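Local coordinates for protein ribonucleoside-diphosphate reductase (Sulfolobus acidocaldarius DSM 639, PDB 6QRZ) that is an R2-like ligand-binding oxidase of the ferritin-like superfamily, carrying a manganese/iron cofactor and probably acting as an oxidoreductase, at residues I100-S105 and V168-R173. Numbering follows the deposited sequence.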
loop_
_atom_site.group_PDB
_atom_site.type_symbol
_atom_site.label_atom_id
_atom_site.label_comp_id
_atom_site.label_asym_id
_atom_site.label_seq_id
_atom_site.Cartn_x
_atom_site.Cartn_y
_atom_site.Cartn_z
ATOM N N ILE A 100 6.950 -5.463 -4.693
ATOM C CA ILE A 100 6.226 -5.945 -3.526
ATOM C C ILE A 100 4.944 -6.664 -3.923
ATOM O O ILE A 100 4.371 -7.399 -3.112
ATOM C CB ILE A 100 5.923 -4.765 -2.584
ATOM C CG1 ILE A 100 5.527 -5.262 -1.193
ATOM C CG2 ILE A 100 4.826 -3.893 -3.174
ATOM C CD1 ILE A 100 6.592 -6.095 -0.522
ATOM N N THR A 101 4.487 -6.479 -5.163
ATOM C CA THR A 101 3.202 -7.039 -5.578
ATOM C C THR A 101 3.160 -8.563 -5.519
ATOM O O THR A 101 2.168 -9.107 -5.003
ATOM C CB THR A 101 2.847 -6.520 -6.976
ATOM O OG1 THR A 101 2.796 -5.088 -6.953
ATOM C CG2 THR A 101 1.499 -7.062 -7.421
ATOM N N PRO A 102 4.158 -9.311 -6.012
ATOM C CA PRO A 102 4.087 -10.774 -5.863
ATOM C C PRO A 102 4.118 -11.231 -4.418
ATOM O O PRO A 102 3.472 -12.230 -4.078
ATOM C CB PRO A 102 5.318 -11.270 -6.634
ATOM C CG PRO A 102 5.686 -10.160 -7.539
ATOM C CD PRO A 102 5.337 -8.911 -6.802
ATOM N N LEU A 103 4.852 -10.528 -3.554
ATOM C CA LEU A 103 4.902 -10.907 -2.146
ATOM C C LEU A 103 3.557 -10.678 -1.466
ATOM O O LEU A 103 3.158 -11.455 -0.591
ATOM C CB LEU A 103 6.011 -10.130 -1.438
ATOM C CG LEU A 103 6.265 -10.462 0.031
ATOM C CD1 LEU A 103 6.519 -11.950 0.208
ATOM C CD2 LEU A 103 7.434 -9.650 0.562
ATOM N N ILE A 104 2.846 -9.619 -1.855
ATOM C CA ILE A 104 1.511 -9.386 -1.314
ATOM C C ILE A 104 0.538 -10.439 -1.830
ATOM O O ILE A 104 -0.256 -10.998 -1.064
ATOM C CB ILE A 104 1.036 -7.961 -1.650
ATOM C CG1 ILE A 104 1.955 -6.926 -0.998
ATOM C CG2 ILE A 104 -0.398 -7.755 -1.196
ATOM C CD1 ILE A 104 1.596 -5.495 -1.331
ATOM N N SER A 105 0.590 -10.733 -3.132
ATOM C CA SER A 105 -0.298 -11.743 -3.697
ATOM C C SER A 105 0.000 -13.127 -3.136
ATOM O O SER A 105 -0.918 -13.938 -2.969
ATOM C CB SER A 105 -0.184 -11.755 -5.221
ATOM O OG SER A 105 -1.068 -12.706 -5.790
ATOM N N VAL A 168 13.511 -12.774 -8.632
ATOM C CA VAL A 168 13.186 -13.497 -7.407
ATOM C C VAL A 168 11.803 -13.113 -6.892
ATOM O O VAL A 168 11.068 -13.960 -6.374
ATOM C CB VAL A 168 14.278 -13.260 -6.348
ATOM C CG1 VAL A 168 15.612 -13.793 -6.842
ATOM C CG2 VAL A 168 14.388 -11.783 -6.017
ATOM N N MET A 169 11.422 -11.840 -7.021
ATOM C CA MET A 169 10.110 -11.415 -6.546
ATOM C C MET A 169 9.009 -11.953 -7.451
ATOM O O MET A 169 8.090 -12.638 -6.992
ATOM C CB MET A 169 10.043 -9.888 -6.459
ATOM C CG MET A 169 11.047 -9.268 -5.502
ATOM S SD MET A 169 10.987 -9.959 -3.839
ATOM C CE MET A 169 9.360 -9.442 -3.304
ATOM N N TRP A 170 9.096 -11.666 -8.751
ATOM C CA TRP A 170 8.076 -12.121 -9.688
ATOM C C TRP A 170 8.140 -13.618 -9.960
ATOM O O TRP A 170 7.318 -14.120 -10.735
ATOM C CB TRP A 170 8.183 -11.336 -10.996
ATOM C CG TRP A 170 7.792 -9.900 -10.832
ATOM C CD1 TRP A 170 8.628 -8.839 -10.636
ATOM C CD2 TRP A 170 6.461 -9.369 -10.831
ATOM N NE1 TRP A 170 7.899 -7.679 -10.520
ATOM C CE2 TRP A 170 6.567 -7.978 -10.636
ATOM C CE3 TRP A 170 5.191 -9.935 -10.982
ATOM C CZ2 TRP A 170 5.452 -7.143 -10.588
ATOM C CZ3 TRP A 170 4.084 -9.105 -10.931
ATOM C CH2 TRP A 170 4.222 -7.725 -10.737
ATOM N N LYS A 171 9.088 -14.341 -9.356
ATOM C CA LYS A 171 9.007 -15.796 -9.343
ATOM C C LYS A 171 7.940 -16.285 -8.374
ATOM O O LYS A 171 7.461 -17.416 -8.511
ATOM C CB LYS A 171 10.365 -16.399 -8.978
ATOM C CG LYS A 171 10.516 -17.874 -9.315
ATOM C CD LYS A 171 11.907 -18.374 -8.956
ATOM C CE LYS A 171 12.073 -19.849 -9.284
ATOM N NZ LYS A 171 13.398 -20.368 -8.842
ATOM N N LEU A 172 7.559 -15.453 -7.400
ATOM C CA LEU A 172 6.460 -15.803 -6.508
ATOM C C LEU A 172 5.126 -15.809 -7.240
ATOM O O LEU A 172 4.203 -16.526 -6.835
ATOM C CB LEU A 172 6.407 -14.829 -5.332
ATOM C CG LEU A 172 7.650 -14.721 -4.451
ATOM C CD1 LEU A 172 7.479 -13.613 -3.425
ATOM C CD2 LEU A 172 7.920 -16.044 -3.769
ATOM N N ARG A 173 5.001 -15.017 -8.307
ATOM C CA ARG A 173 3.747 -14.973 -9.054
ATOM C C ARG A 173 3.460 -16.307 -9.728
ATOM O O ARG A 173 2.315 -16.774 -9.733
ATOM C CB ARG A 173 3.791 -13.847 -10.088
ATOM C CG ARG A 173 2.496 -13.670 -10.869
ATOM C CD ARG A 173 2.612 -12.560 -11.907
ATOM N NE ARG A 173 3.532 -12.906 -12.987
ATOM C CZ ARG A 173 3.819 -12.109 -14.010
ATOM N NH1 ARG A 173 3.259 -10.910 -14.098
ATOM N NH2 ARG A 173 4.668 -12.509 -14.948
#
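A chi1 of -69° sets CG of W170 anti to its carbonyl carbon, and with chi2 at 97° the indole presents one face to P102. M169, bent at chi2 and chi3, brings its CE to CB of L103, 3.9 Å away. CG of P102 stands over the six-membered ring of W170, 3.6 Å from its centroid and 21° off the normal, a CH-pi contact nearest CD2 and CE3 and offset toward the rim. The two side chains cross at about a right angle. CB of P102 packs on CB of L172 at 3.9 Å, close to the M169 carbonyl, whose O accepts the backbone N-H of L172. CD1 of L172 lies 3.9 Å from CA of L103, the two leucine side chains running side by side. Beyond the pair, NE1 of W170 makes a weak hydrogen bond to D99, the indole also packs on S105 of the second subunit, and L103 continues onto L119 of helix 113-139. An alanine in place of W170 would probably leave CG of P102 without its aromatic cover and open a gap beside the subunit interface. The side chain of L103 is about 11 Å from the bound iron. No hydrogen bond crosses between 100-105 and 168-173, so apolar packing and the CH-pi contact join them, an attachment that rests on fit of shape rather than on polar pairing.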